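Local atomic coordinates of putative glycosyl hydrolase (Bacteroides thetaiotaomicron VPI-5482, PDB entry 3K11), a protein that is of unproven function but probably acts as a glycoside hydrolase of family 88. Residues V300-W313 against L324-L336. Residues are numbered along the deposited sequence; the frame is centred on the assembly and turned at random. Where two conformers were deposited one is given.
With EDO (1,2-ethanediol), chain C.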
loop_
_atom_site.group_PDB
_atom_site.type_symbol
_atom_site.label_atom_id
_atom_site.label_comp_id
_atom_site.label_asym_id
_atom_site.label_seq_id
_atom_site.Cartn_x
_atom_site.Cartn_y
_atom_site.Cartn_z
ATOM N N VAL A 300 -17.942 5.057 -2.313
ATOM C CA VAL A 300 -17.433 5.644 -3.555
ATOM C C VAL A 300 -16.009 6.189 -3.341
ATOM O O VAL A 300 -15.084 5.927 -4.153
ATOM C CB VAL A 300 -18.348 6.730 -4.107
ATOM C CG1 VAL A 300 -17.616 7.612 -5.156
ATOM C CG2 VAL A 300 -19.602 6.149 -4.711
ATOM N N ARG A 301 -15.824 6.953 -2.270
ATOM C CA ARG A 301 -14.525 7.533 -1.995
ATOM C C ARG A 301 -13.438 6.476 -1.748
ATOM O O ARG A 301 -12.295 6.659 -2.172
ATOM C CB ARG A 301 -14.611 8.523 -0.826
ATOM C CG ARG A 301 -15.331 9.815 -1.180
ATOM C CD ARG A 301 -15.166 10.858 -0.079
ATOM N NE ARG A 301 -15.962 10.551 1.097
ATOM C CZ ARG A 301 -17.240 10.911 1.269
ATOM N NH1 ARG A 301 -17.934 11.578 0.337
ATOM N NH2 ARG A 301 -17.861 10.550 2.373
ATOM N N GLY A 302 -13.776 5.405 -1.040
ATOM C CA GLY A 302 -12.802 4.336 -0.737
ATOM C C GLY A 302 -12.438 3.522 -1.943
ATOM O O GLY A 302 -11.286 3.204 -2.141
ATOM N N VAL A 303 -13.428 3.167 -2.746
ATOM C CA VAL A 303 -13.195 2.389 -3.963
ATOM C C VAL A 303 -12.383 3.185 -4.970
ATOM O O VAL A 303 -11.379 2.690 -5.509
ATOM C CB VAL A 303 -14.531 1.869 -4.618
ATOM C CG1 VAL A 303 -14.265 1.315 -6.068
ATOM C CG2 VAL A 303 -15.214 0.795 -3.688
ATOM N N THR A 304 -12.790 4.426 -5.246
ATOM C CA THR A 304 -12.196 5.151 -6.341
ATOM C C THR A 304 -10.740 5.462 -6.063
ATOM O O THR A 304 -9.946 5.467 -6.975
ATOM C CB THR A 304 -12.927 6.422 -6.650
ATOM O OG1 THR A 304 -13.077 7.188 -5.447
ATOM C CG2 THR A 304 -14.324 6.138 -7.238
ATOM N N ALA A 305 -10.390 5.684 -4.804
ATOM C CA ALA A 305 -8.989 5.971 -4.437
ATOM C C ALA A 305 -8.065 4.826 -4.816
ATOM O O ALA A 305 -6.861 5.035 -4.905
ATOM C CB ALA A 305 -8.877 6.234 -2.953
ATOM N N LEU A 306 -8.608 3.611 -4.952
ATOM C CA LEU A 306 -7.772 2.446 -5.230
ATOM C C LEU A 306 -7.792 1.976 -6.684
ATOM O O LEU A 306 -7.272 0.902 -7.006
ATOM C CB LEU A 306 -8.170 1.322 -4.287
ATOM C CG LEU A 306 -7.928 1.673 -2.803
ATOM C CD1 LEU A 306 -8.667 0.611 -1.888
ATOM C CD2 LEU A 306 -6.404 1.776 -2.499
ATOM N N GLN A 307 -8.331 2.794 -7.575
ATOM C CA GLN A 307 -8.252 2.480 -8.985
ATOM C C GLN A 307 -6.781 2.407 -9.395
ATOM O O GLN A 307 -5.978 3.290 -9.054
ATOM C CB GLN A 307 -8.932 3.572 -9.811
ATOM C CG GLN A 307 -9.079 3.184 -11.295
ATOM C CD GLN A 307 -9.825 4.233 -12.086
ATOM O OE1 GLN A 307 -9.720 5.397 -11.785
ATOM N NE2 GLN A 307 -10.546 3.815 -13.126
ATOM N N SER A 308 -6.411 1.371 -10.144
ATOM C CA SER A 308 -5.043 1.224 -10.628
ATOM C C SER A 308 -4.756 2.167 -11.765
ATOM O O SER A 308 -5.667 2.733 -12.394
ATOM C CB SER A 308 -4.782 -0.221 -11.148
ATOM O OG SER A 308 -5.360 -0.382 -12.462
ATOM N N GLY A 309 -3.472 2.310 -12.068
ATOM C CA GLY A 309 -3.015 3.043 -13.220
ATOM C C GLY A 309 -3.457 2.519 -14.568
ATOM O O GLY A 309 -3.293 3.192 -15.564
ATOM N N GLU A 310 -4.005 1.299 -14.598
ATOM C CA GLU A 310 -4.525 0.688 -15.798
ATOM C C GLU A 310 -6.032 0.874 -15.900
ATOM O O GLU A 310 -6.641 0.462 -16.896
ATOM C CB GLU A 310 -4.209 -0.820 -15.850
ATOM C CG GLU A 310 -2.709 -1.110 -15.810
ATOM C CD GLU A 310 -1.951 -0.326 -16.863
ATOM O OE1 GLU A 310 -2.387 -0.297 -18.045
ATOM O OE2 GLU A 310 -0.917 0.281 -16.518
ATOM N N GLY A 311 -6.635 1.487 -14.879
ATOM C CA GLY A 311 -8.081 1.751 -14.895
ATOM C C GLY A 311 -8.894 0.652 -14.226
ATOM O O GLY A 311 -9.993 0.881 -13.782
ATOM N N PHE A 312 -8.343 -0.545 -14.172
ATOM C CA PHE A 312 -8.958 -1.657 -13.462
ATOM C C PHE A 312 -8.761 -1.473 -11.958
ATOM O O PHE A 312 -7.847 -0.764 -11.504
ATOM C CB PHE A 312 -8.265 -2.968 -13.834
ATOM C CG PHE A 312 -8.435 -3.380 -15.259
ATOM C CD1 PHE A 312 -9.574 -4.071 -15.663
ATOM C CD2 PHE A 312 -7.450 -3.096 -16.205
ATOM C CE1 PHE A 312 -9.725 -4.463 -16.992
ATOM C CE2 PHE A 312 -7.581 -3.506 -17.520
ATOM C CZ PHE A 312 -8.746 -4.144 -17.926
ATOM N N TRP A 313 -9.566 -2.203 -11.202
ATOM C CA TRP A 313 -9.349 -2.395 -9.788
ATOM C C TRP A 313 -8.797 -3.805 -9.516
ATOM O O TRP A 313 -8.917 -4.725 -10.335
ATOM C CB TRP A 313 -10.637 -2.139 -9.017
ATOM C CG TRP A 313 -11.015 -0.709 -8.871
ATOM C CD1 TRP A 313 -10.794 0.075 -7.756
ATOM C CD2 TRP A 313 -11.664 0.139 -9.825
ATOM N NE1 TRP A 313 -11.278 1.345 -7.966
ATOM C CE2 TRP A 313 -11.816 1.409 -9.218
ATOM C CE3 TRP A 313 -12.131 -0.033 -11.134
ATOM C CZ2 TRP A 313 -12.422 2.474 -9.860
ATOM C CZ3 TRP A 313 -12.791 1.034 -11.762
ATOM C CH2 TRP A 313 -12.916 2.267 -11.126
ATOM N N LEU A 324 -5.581 -7.600 -11.557
ATOM C CA LEU A 324 -6.600 -6.670 -12.007
ATOM C C LEU A 324 -7.779 -7.477 -12.539
ATOM O O LEU A 324 -7.618 -8.292 -13.447
ATOM C CB LEU A 324 -6.042 -5.767 -13.097
ATOM C CG LEU A 324 -4.863 -4.868 -12.659
ATOM C CD1 LEU A 324 -4.277 -4.026 -13.835
ATOM C CD2 LEU A 324 -5.288 -3.969 -11.461
ATOM N N GLU A 325 -8.965 -7.191 -12.048
ATOM C CA GLU A 325 -10.166 -8.008 -12.356
ATOM C C GLU A 325 -11.259 -7.227 -13.055
ATOM O O GLU A 325 -11.633 -6.118 -12.658
ATOM C CB GLU A 325 -10.640 -8.630 -11.045
ATOM C CG GLU A 325 -11.527 -9.870 -11.198
ATOM C CD GLU A 325 -12.985 -9.516 -11.458
ATOM O OE1 GLU A 325 -13.454 -8.563 -10.771
ATOM O OE2 GLU A 325 -13.668 -10.204 -12.273
ATOM N N THR A 326 -11.777 -7.833 -14.101
ATOM C CA THR A 326 -12.645 -7.138 -15.036
ATOM C C THR A 326 -14.062 -6.933 -14.540
ATOM O O THR A 326 -14.630 -5.850 -14.739
ATOM C CB THR A 326 -12.674 -7.917 -16.358
ATOM O OG1 THR A 326 -11.338 -8.010 -16.889
ATOM C CG2 THR A 326 -13.632 -7.231 -17.400
ATOM N N SER A 327 -14.682 -7.977 -13.963
ATOM C CA SER A 327 -16.100 -7.843 -13.618
ATOM C C SER A 327 -16.332 -6.745 -12.567
ATOM O O SER A 327 -17.222 -5.920 -12.709
ATOM C CB SER A 327 -16.738 -9.155 -13.178
ATOM O OG SER A 327 -16.168 -9.695 -11.998
ATOM N N ALA A 328 -15.506 -6.700 -11.543
ATOM C CA ALA A 328 -15.623 -5.662 -10.538
ATOM C C ALA A 328 -15.426 -4.298 -11.148
ATOM O O ALA A 328 -16.145 -3.348 -10.837
ATOM C CB ALA A 328 -14.588 -5.864 -9.434
ATOM N N THR A 329 -14.435 -4.190 -12.024
ATOM C CA THR A 329 -14.149 -2.943 -12.705
ATOM C C THR A 329 -15.362 -2.450 -13.453
ATOM O O THR A 329 -15.742 -1.262 -13.336
ATOM C CB THR A 329 -12.935 -3.091 -13.651
ATOM O OG1 THR A 329 -11.775 -3.445 -12.877
ATOM C CG2 THR A 329 -12.672 -1.792 -14.416
ATOM N N ALA A 330 -16.022 -3.360 -14.166
ATOM C CA ALA A 330 -17.233 -2.992 -14.909
ATOM C C ALA A 330 -18.360 -2.512 -13.977
ATOM O O ALA A 330 -19.069 -1.538 -14.280
ATOM C CB ALA A 330 -17.736 -4.192 -15.780
ATOM N N ILE A 331 -18.585 -3.254 -12.905
ATOM C CA ILE A 331 -19.572 -2.869 -11.902
ATOM C C ILE A 331 -19.286 -1.433 -11.388
ATOM O O ILE A 331 -20.219 -0.604 -11.341
ATOM C CB ILE A 331 -19.648 -3.827 -10.699
ATOM C CG1 ILE A 331 -20.109 -5.246 -11.108
ATOM C CG2 ILE A 331 -20.600 -3.242 -9.623
ATOM C CD1 ILE A 331 -19.755 -6.358 -10.037
ATOM N N TYR A 332 -18.046 -1.133 -11.026
ATOM C CA TYR A 332 -17.720 0.201 -10.550
ATOM C C TYR A 332 -17.989 1.257 -11.589
ATOM O O TYR A 332 -18.490 2.349 -11.272
ATOM C CB TYR A 332 -16.289 0.328 -10.092
ATOM C CG TYR A 332 -15.922 -0.651 -8.982
ATOM C CD1 TYR A 332 -16.797 -0.928 -7.936
ATOM C CD2 TYR A 332 -14.682 -1.239 -8.944
ATOM C CE1 TYR A 332 -16.438 -1.812 -6.919
ATOM C CE2 TYR A 332 -14.315 -2.131 -7.918
ATOM C CZ TYR A 332 -15.207 -2.417 -6.929
ATOM O OH TYR A 332 -14.879 -3.321 -5.927
ATOM N N VAL A 333 -17.623 0.972 -12.822
ATOM C CA VAL A 333 -17.897 1.941 -13.922
ATOM C C VAL A 333 -19.407 2.226 -14.003
ATOM O O VAL A 333 -19.811 3.378 -14.132
ATOM C CB VAL A 333 -17.356 1.431 -15.281
ATOM C CG1 VAL A 333 -17.842 2.296 -16.474
ATOM C CG2 VAL A 333 -15.785 1.392 -15.248
ATOM N N TYR A 334 -20.222 1.181 -13.973
ATOM C CA TYR A 334 -21.664 1.379 -13.996
ATOM C C TYR A 334 -22.069 2.261 -12.821
ATOM O O TYR A 334 -22.833 3.210 -12.983
ATOM C CB TYR A 334 -22.483 0.079 -13.932
ATOM C CG TYR A 334 -23.917 0.407 -13.559
ATOM C CD1 TYR A 334 -24.787 0.966 -14.491
ATOM C CD2 TYR A 334 -24.392 0.233 -12.260
ATOM C CE1 TYR A 334 -26.069 1.319 -14.129
ATOM C CE2 TYR A 334 -25.693 0.622 -11.886
ATOM C CZ TYR A 334 -26.515 1.152 -12.839
ATOM O OH TYR A 334 -27.807 1.514 -12.530
ATOM N N CYS A 335 -21.646 1.881 -11.621
ATOM C CA CYS A 335 -22.105 2.612 -10.454
ATOM C C CYS A 335 -21.731 4.080 -10.501
ATOM O O CYS A 335 -22.498 4.928 -10.089
ATOM C CB CYS A 335 -21.536 2.022 -9.192
ATOM S SG CYS A 335 -22.257 0.365 -8.879
ATOM N N LEU A 336 -20.512 4.353 -10.936
ATOM C CA LEU A 336 -20.016 5.723 -10.967
ATOM C C LEU A 336 -20.738 6.543 -12.013
ATOM O O LEU A 336 -21.202 7.664 -11.720
ATOM C CB LEU A 336 -18.506 5.735 -11.175
ATOM C CG LEU A 336 -17.630 5.195 -10.059
ATOM C CD1 LEU A 336 -16.165 5.032 -10.575
ATOM C CD2 LEU A 336 -17.736 6.037 -8.715
HETATM C C1 EDO C . -4.666 3.266 -20.076
HETATM O O1 EDO C . -5.551 2.232 -20.532
HETATM C C2 EDO C . -3.646 2.669 -19.148
HETATM O O2 EDO C . -2.729 1.761 -19.822
#
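Tyr332 turns the edge of its ring onto one face of the Trp313 indole: the planes stand at 70°, and Tyr332 CD2 comes within 3.4 Å of Trp313 CD2, an edge-to-face pair. Tyr332 CB adds a CH-pi contact over the six-membered ring of the same indole. The phenol is itself covered on one face by Val303, whose CG1, turned anti to the backbone N, lies 3.6 Å from the ring centroid and only 2° off its normal. On the indole's other face rests Gln307 CG, and in the ring plane Trp313 NE1 donates to Val303 O at 2.8 Å, from above that carbonyl's plane; Leu306 N reaches the same oxygen from the opposite face. An alanine in place of Trp313 would probably leave the Tyr332 edge without its aromatic partner and Val303 O without one of its two donors. These contacts join two successive helices of the helical family 88 fold, consistent with an alpha/alpha toroid of helical hairpins: the segment axes of helix 289-304 and helix 326-342 run at 137° and approach to 11.9 Å, with the connection folding back between them through two type I turns. Glu325 N donates almost straight to Trp313 O at 3.0 Å. In the first turn of helix 326-342, Thr329 OG1 accepts from Trp313 N at 3.0 Å and donates to Glu325 O, two bonds that fix the rotation of the hydroxyl. This hydroxyl also lies at the edge of the Phe312 ring, near its plane. Leu324 crosses Phe312 at about a right angle, CB against CB at 3.6 Å, while its two methyls reach Glu310 CB and Ser308. The Glu310 carboxylate leads away, one oxygen to Tyr389 of the second subunit, the other to a 1,2-ethanediol. Beyond Tyr332, Leu336 CD2 packs on Thr304 CG2 at 3.7 Å.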